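Local coordinates for alpha-amylase G-6 (Bacillus halodurans, PDB 2C3H), which probably binds starch through this family 26 carbohydrate-binding module, here holding glucose units, as one part of a longer amylase, at residues P20-Y25 / L62-R67; P29-P34 / E55-V60. One frame throughout, in Å; residues are numbered along the deposited sequence.

Interaction 1: P20-Y25 / L62-R67; sequences PHLYYY and LLFKDR. With GLC (alpha-D-glucopyranose), chain I; GLC (alpha-D-glucopyranose), chain B.
Tyr23 and Leu63 face each other as a hydrogen-bonded pair of two antiparallel strands, 21-25 and 62-65, with Tyr23 N bonded to Leu63 O at 2.9 Å and Leu63 N to Tyr23 O. His21 and Lys65 form a second such pair, with 2.6 Å from His21 N to Lys65 O. Packing is closest on the face carrying Leu22, Leu62 and Phe64. With chi1 at -171° Leu22 turns CG away from its own nitrogen and lies alongside Phe64, bringing CD1 3.4 Å from Phe64 CE1, while Leu62 CD1 lies over the rim of the Phe64 ring.

The other face holds sugar. Leu63 CD1 fills the angle between two tyrosines, meeting the ring edges of Tyr25 (CE1, 3.6 Å) and Tyr23. One face of Tyr25 is covered by C6 of the chain I glucose, 3.8 Å above the ring centre, a CH-pi platform familiar from starch-binding modules; Tyr23 OH bonds O6 of the same sugar at 2.6 Å. With an alanine in place of Tyr25, this glucose would probably lose the ring beneath its C6, and Gly79 N its hydroxyl partner. The far end thins out to exposed Arg67, whose CG brushes His21 CE1.

Strand 59-65 is central in its three-stranded sheet, between 21-28 and 71-82; beneath the leucine face lie Ile9 of strand 7-12 and Ile54 of strand 49-54.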
loop_
_atom_site.group_PDB
_atom_site.type_symbol
_atom_site.label_atom_id
_atom_site.label_comp_id
_atom_site.label_asym_id
_atom_site.label_seq_id
_atom_site.Cartn_x
_atom_site.Cartn_y
_atom_site.Cartn_z
ATOM N N PRO A 20 -0.782 -4.967 -7.970
ATOM C CA PRO A 20 -0.399 -3.775 -7.226
ATOM C C PRO A 20 0.945 -3.864 -6.493
ATOM O O PRO A 20 1.288 -4.944 -5.970
ATOM C CB PRO A 20 -1.548 -3.619 -6.220
ATOM C CG PRO A 20 -2.211 -4.973 -6.160
ATOM C CD PRO A 20 -2.007 -5.600 -7.435
ATOM N N HIS A 21 1.654 -2.730 -6.446
ATOM C CA HIS A 21 2.801 -2.544 -5.562
ATOM C C HIS A 21 2.491 -1.517 -4.459
ATOM O O HIS A 21 1.613 -0.666 -4.597
ATOM C CB HIS A 21 4.076 -2.168 -6.331
ATOM C CG HIS A 21 4.585 -3.246 -7.237
ATOM N ND1 HIS A 21 3.800 -3.864 -8.194
ATOM C CD2 HIS A 21 5.827 -3.789 -7.363
ATOM C CE1 HIS A 21 4.524 -4.767 -8.839
ATOM N NE2 HIS A 21 5.757 -4.748 -8.346
ATOM N N LEU A 22 3.166 -1.652 -3.334
ATOM C CA LEU A 22 2.944 -0.758 -2.218
ATOM C C LEU A 22 4.178 0.113 -2.053
ATOM O O LEU A 22 5.275 -0.406 -1.722
ATOM C CB LEU A 22 2.688 -1.550 -0.943
ATOM C CG LEU A 22 2.225 -0.647 0.213
ATOM C CD1 LEU A 22 0.776 -0.322 -0.052
ATOM C CD2 LEU A 22 2.366 -1.278 1.595
ATOM N N TYR A 23 4.030 1.406 -2.332
ATOM C CA TYR A 23 5.124 2.352 -2.126
ATOM C C TYR A 23 4.870 3.031 -0.782
ATOM O O TYR A 23 3.698 3.334 -0.450
ATOM C CB TYR A 23 5.246 3.350 -3.298
ATOM C CG TYR A 23 6.187 4.473 -2.995
ATOM C CD1 TYR A 23 7.570 4.316 -3.176
ATOM C CD2 TYR A 23 5.718 5.685 -2.492
ATOM C CE1 TYR A 23 8.460 5.345 -2.885
ATOM C CE2 TYR A 23 6.597 6.716 -2.191
ATOM C CZ TYR A 23 7.980 6.519 -2.391
ATOM O OH TYR A 23 8.887 7.496 -2.083
ATOM N N TYR A 24 5.931 3.263 0.003
ATOM C CA TYR A 24 5.746 3.861 1.325
ATOM C C TYR A 24 6.940 4.679 1.784
ATOM O O TYR A 24 8.053 4.385 1.425
ATOM C CB TYR A 24 5.398 2.772 2.362
ATOM C CG TYR A 24 6.407 1.629 2.469
ATOM C CD1 TYR A 24 6.265 0.457 1.694
ATOM C CD2 TYR A 24 7.475 1.710 3.381
ATOM C CE1 TYR A 24 7.159 -0.567 1.804
ATOM C CE2 TYR A 24 8.400 0.687 3.496
ATOM C CZ TYR A 24 8.246 -0.442 2.712
ATOM O OH TYR A 24 9.145 -1.467 2.852
ATOM N N TYR A 25 6.707 5.723 2.579
ATOM C CA TYR A 25 7.805 6.565 3.063
ATOM C C TYR A 25 7.300 7.129 4.372
ATOM O O TYR A 25 6.181 6.761 4.796
ATOM C CB TYR A 25 8.153 7.658 2.048
ATOM C CG TYR A 25 7.002 8.609 1.756
ATOM C CD1 TYR A 25 5.951 8.227 0.903
ATOM C CD2 TYR A 25 6.953 9.882 2.340
ATOM C CE1 TYR A 25 4.875 9.110 0.614
ATOM C CE2 TYR A 25 5.861 10.779 2.072
ATOM C CZ TYR A 25 4.845 10.360 1.196
ATOM O OH TYR A 25 3.777 11.160 0.921
ATOM N N LEU A 62 1.649 5.994 2.471
ATOM C CA LEU A 62 1.727 5.013 1.414
ATOM C C LEU A 62 0.957 5.373 0.149
ATOM O O LEU A 62 -0.075 6.062 0.186
ATOM C CB LEU A 62 1.361 3.608 1.945
ATOM C CG LEU A 62 -0.104 3.399 2.368
ATOM C CD1 LEU A 62 -1.115 2.944 1.239
ATOM C CD2 LEU A 62 -0.121 2.449 3.537
ATOM N N LEU A 63 1.447 4.877 -0.981
ATOM C CA LEU A 63 0.706 4.996 -2.225
ATOM C C LEU A 63 0.625 3.604 -2.842
ATOM O O LEU A 63 1.583 2.824 -2.746
ATOM C CB LEU A 63 1.408 5.944 -3.181
ATOM C CG LEU A 63 1.342 7.412 -2.820
ATOM C CD1 LEU A 63 2.558 7.779 -1.864
ATOM C CD2 LEU A 63 1.277 8.290 -4.050
ATOM N N PHE A 64 -0.486 3.317 -3.515
ATOM C CA PHE A 64 -0.553 2.119 -4.370
ATOM C C PHE A 64 -0.156 2.487 -5.796
ATOM O O PHE A 64 -0.458 3.599 -6.259
ATOM C CB PHE A 64 -1.945 1.496 -4.323
ATOM C CG PHE A 64 -2.467 1.277 -2.905
ATOM C CD1 PHE A 64 -2.024 0.175 -2.128
ATOM C CD2 PHE A 64 -3.376 2.186 -2.332
ATOM C CE1 PHE A 64 -2.514 -0.049 -0.815
ATOM C CE2 PHE A 64 -3.855 1.993 -0.980
ATOM C CZ PHE A 64 -3.434 0.879 -0.231
ATOM N N LYS A 65 0.545 1.570 -6.453
ATOM C CA LYS A 65 0.958 1.672 -7.871
ATOM C C LYS A 65 0.940 0.275 -8.538
ATOM O O LYS A 65 0.812 -0.768 -7.845
ATOM C CB LYS A 65 2.375 2.280 -8.042
ATOM C CG LYS A 65 3.449 1.676 -7.127
ATOM C CD LYS A 65 4.833 2.361 -7.288
ATOM C CE LYS A 65 5.231 2.564 -8.795
ATOM N NZ LYS A 65 5.466 1.258 -9.527
ATOM N N ASP A 66 1.038 0.254 -9.864
ATOM C CA ASP A 66 1.417 -0.982 -10.526
ATOM C C ASP A 66 2.808 -0.840 -11.170
ATOM O O ASP A 66 3.473 0.154 -10.945
ATOM C CB ASP A 66 0.323 -1.490 -11.481
ATOM C CG ASP A 66 0.056 -0.581 -12.638
ATOM O OD1 ASP A 66 0.808 0.405 -12.877
ATOM O OD2 ASP A 66 -0.924 -0.800 -13.398
ATOM N N ARG A 67 3.258 -1.812 -11.941
ATOM C CA ARG A 67 4.548 -1.683 -12.636
ATOM C C ARG A 67 4.441 -0.652 -13.778
ATOM O O ARG A 67 5.468 -0.186 -14.278
ATOM C CB ARG A 67 5.045 -3.032 -13.176
ATOM C CG ARG A 67 5.596 -4.005 -12.091
ATOM C CD ARG A 67 6.425 -5.217 -12.626
ATOM N NE ARG A 67 7.653 -4.792 -13.347
ATOM C CZ ARG A 67 8.899 -4.661 -12.815
ATOM N NH1 ARG A 67 9.151 -4.929 -11.521
ATOM N NH2 ARG A 67 9.899 -4.258 -13.605
HETATM C C1 GLC I . 5.211 10.290 -3.213
HETATM C C2 GLC I . 4.189 11.321 -2.798
HETATM C C3 GLC I . 4.858 12.653 -2.553
HETATM C C4 GLC I . 6.024 12.463 -1.580
HETATM C C5 GLC I . 7.025 11.482 -2.142
HETATM C C6 GLC I . 8.109 11.184 -1.127
HETATM O O2 GLC I . 3.286 11.491 -3.858
HETATM O O3 GLC I . 3.847 13.531 -2.071
HETATM O O4 GLC I . 6.682 13.679 -1.325
HETATM O O5 GLC I . 6.386 10.250 -2.440
HETATM O O6 GLC I . 8.873 10.075 -1.551
HETATM C C1 GLC B . 6.592 9.388 -8.551
HETATM C C2 GLC B . 5.141 9.410 -8.086
HETATM C C3 GLC B . 5.009 10.287 -6.852
HETATM C C4 GLC B . 5.936 9.734 -5.782
HETATM C C5 GLC B . 7.365 9.719 -6.290
HETATM C C6 GLC B . 8.290 9.147 -5.226
HETATM O O1 GLC B . 6.983 10.667 -9.022
HETATM O O2 GLC B . 4.293 9.885 -9.107
HETATM O O3 GLC B . 3.687 10.379 -6.318
HETATM O O4 GLC B . 5.838 10.627 -4.704
HETATM O O5 GLC B . 7.464 8.968 -7.501
HETATM O O6 GLC B . 9.654 9.157 -5.638
#

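Interaction 2: P29-P34 / E55-V60; sequences PKVDEP and EGVESV
Pro29 meets Gly56 and Glu58 where the loop following strand 21-28 passes the turn that leads into strand 59-65. This edge of the module carries a classic beta bulge, in which Glu58 and Ser59 both face Asn28, the residue just before Pro29. The peptide bond between Asn28 and Pro29 is cis, and the proline ring lies against the turn: its CD comes 3.3 Å from Gly56 O and 3.7 Å from Glu58 N. These are van der Waals contacts, and no hydrogen bond joins the two segments. Pro29 O, in turn, sits 3.8 Å from Val57 CG2.

Lys30 points away from the turn and bends back within its own loop, where NZ makes a salt bridge of 2.7 Å to Glu33 OE2, reaching the carboxylate oxygen on its syn side. The same oxygen is hydrogen-bonded to Thr27, whose hydroxyl also receives the backbone N-H of Val31, tying the loop to the end of strand 21-28.

Val31 turns back toward the turn. Its CG1 meets Val57 CG2 at 4.2 Å, the two side chains crossing at about a right angle, and Val57 continues inward to Leu7 and Thr27. Gly56 has a positive phi of 90°, and a beta carbon there would press against Val31. The other methyl of Val31, CG2, rests 3.6 Å from Glu55 O.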
loop_
_atom_site.group_PDB
_atom_site.type_symbol
_atom_site.label_atom_id
_atom_site.label_comp_id
_atom_site.label_asym_id
_atom_site.label_seq_id
_atom_site.Cartn_x
_atom_site.Cartn_y
_atom_site.Cartn_z
ATOM N N PRO A 29 8.684 3.526 13.327
ATOM C CA PRO A 29 10.057 4.019 13.262
ATOM C C PRO A 29 10.734 3.775 11.902
ATOM O O PRO A 29 10.258 2.986 11.071
ATOM C CB PRO A 29 10.758 3.205 14.365
ATOM C CG PRO A 29 9.617 2.717 15.242
ATOM C CD PRO A 29 8.556 2.373 14.237
ATOM N N LYS A 30 11.856 4.455 11.695
ATOM C CA LYS A 30 12.522 4.441 10.410
ATOM C C LYS A 30 12.983 3.045 10.011
ATOM O O LYS A 30 13.598 2.310 10.779
ATOM C CB LYS A 30 13.679 5.442 10.385
ATOM C CG LYS A 30 14.232 5.768 8.985
ATOM C CD LYS A 30 13.100 6.068 7.947
ATOM C CE LYS A 30 12.308 7.377 8.207
ATOM N NZ LYS A 30 11.839 7.992 6.929
ATOM N N VAL A 31 12.706 2.713 8.764
ATOM C CA VAL A 31 12.953 1.407 8.243
ATOM C C VAL A 31 13.397 1.645 6.802
ATOM O O VAL A 31 13.211 2.747 6.292
ATOM C CB VAL A 31 11.669 0.571 8.444
ATOM C CG1 VAL A 31 10.748 0.567 7.203
ATOM C CG2 VAL A 31 11.989 -0.820 9.014
ATOM N N ASP A 32 14.022 0.672 6.150
ATOM C CA ASP A 32 14.438 0.873 4.769
ATOM C C ASP A 32 13.202 1.202 3.899
ATOM O O ASP A 32 12.095 0.688 4.144
ATOM C CB ASP A 32 15.263 -0.319 4.244
ATOM C CG ASP A 32 16.741 -0.355 4.825
ATOM O OD1 ASP A 32 17.162 0.590 5.546
ATOM O OD2 ASP A 32 17.560 -1.308 4.625
ATOM N N GLU A 33 13.396 2.116 2.941
ATOM C CA GLU A 33 12.332 2.666 2.108
ATOM C C GLU A 33 12.652 2.513 0.613
ATOM O O GLU A 33 13.541 3.182 0.080
ATOM C CB GLU A 33 12.120 4.136 2.461
ATOM C CG GLU A 33 11.238 4.344 3.698
ATOM C CD GLU A 33 11.265 5.766 4.252
ATOM O OE1 GLU A 33 11.670 6.699 3.537
ATOM O OE2 GLU A 33 10.863 5.975 5.409
ATOM N N PRO A 34 11.969 1.612 -0.080
ATOM C CA PRO A 34 12.153 1.497 -1.536
ATOM C C PRO A 34 11.851 2.747 -2.301
ATOM O O PRO A 34 10.978 3.512 -1.969
ATOM C CB PRO A 34 11.139 0.435 -1.951
ATOM C CG PRO A 34 10.220 0.381 -0.878
ATOM C CD PRO A 34 11.039 0.587 0.418
ATOM N N GLU A 55 7.255 -4.577 7.710
ATOM C CA GLU A 55 7.858 -4.910 9.012
ATOM C C GLU A 55 8.434 -3.655 9.709
ATOM O O GLU A 55 8.932 -2.721 9.045
ATOM C CB GLU A 55 8.933 -6.023 8.917
ATOM C CG GLU A 55 8.568 -7.289 8.139
ATOM C CD GLU A 55 7.486 -8.179 8.787
ATOM O OE1 GLU A 55 6.931 -7.847 9.882
ATOM O OE2 GLU A 55 7.158 -9.224 8.153
ATOM N N GLY A 56 8.324 -3.637 11.038
ATOM C CA GLY A 56 9.067 -2.726 11.893
ATOM C C GLY A 56 8.458 -1.382 12.214
ATOM O O GLY A 56 9.133 -0.516 12.785
ATOM N N VAL A 57 7.175 -1.219 11.910
ATOM C CA VAL A 57 6.586 0.093 11.677
ATOM C C VAL A 57 5.290 0.295 12.480
ATOM O O VAL A 57 4.443 -0.604 12.542
ATOM C CB VAL A 57 6.372 0.215 10.116
ATOM C CG1 VAL A 57 4.937 0.414 9.718
ATOM C CG2 VAL A 57 7.296 1.245 9.496
ATOM N N GLU A 58 5.134 1.450 13.106
ATOM C CA GLU A 58 3.859 1.819 13.703
ATOM C C GLU A 58 3.043 2.599 12.666
ATOM O O GLU A 58 1.847 2.344 12.474
ATOM C CB GLU A 58 4.024 2.736 14.936
ATOM C CG GLU A 58 4.673 2.141 16.188
ATOM C CD GLU A 58 3.863 1.016 16.847
ATOM O OE1 GLU A 58 2.613 0.915 16.621
ATOM O OE2 GLU A 58 4.487 0.224 17.607
ATOM N N SER A 59 3.682 3.588 12.043
ATOM C CA SER A 59 3.008 4.450 11.082
ATOM C C SER A 59 3.829 4.591 9.772
ATOM O O SER A 59 5.054 4.353 9.748
ATOM C CB SER A 59 2.694 5.810 11.708
ATOM O OG SER A 59 3.854 6.625 11.713
ATOM N N VAL A 60 3.110 4.981 8.708
ATOM C CA VAL A 60 3.605 5.060 7.347
ATOM C C VAL A 60 2.723 6.015 6.514
ATOM O O VAL A 60 1.542 6.220 6.839
ATOM C CB VAL A 60 3.677 3.619 6.725
ATOM C CG1 VAL A 60 2.574 3.343 5.717
ATOM C CG2 VAL A 60 5.011 3.370 6.107
#

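How the interactions relate
Both interactions use strand 59-65: interaction 1 pairs it with strand 21-28, interaction 2 sets the loop after that strand against the turn leading into 59-65. Interaction 1 is a largely buried strand pairing near the middle of the module, knit by backbone hydrogen bonds, with an apolar face on one side and glucose on the other. Interaction 2, nested within the chain that interaction 1 closes, lies at the surface about 14 Å away, centre to centre; it buries roughly a third as much area, by van der Waals contact alone. They meet along loop 29-34: Pro34 O packs against Tyr23 CE1 at 3.2 Å, and Glu33 CD approaches Tyr25 CA, placing the loop beside the sugar-binding tyrosines.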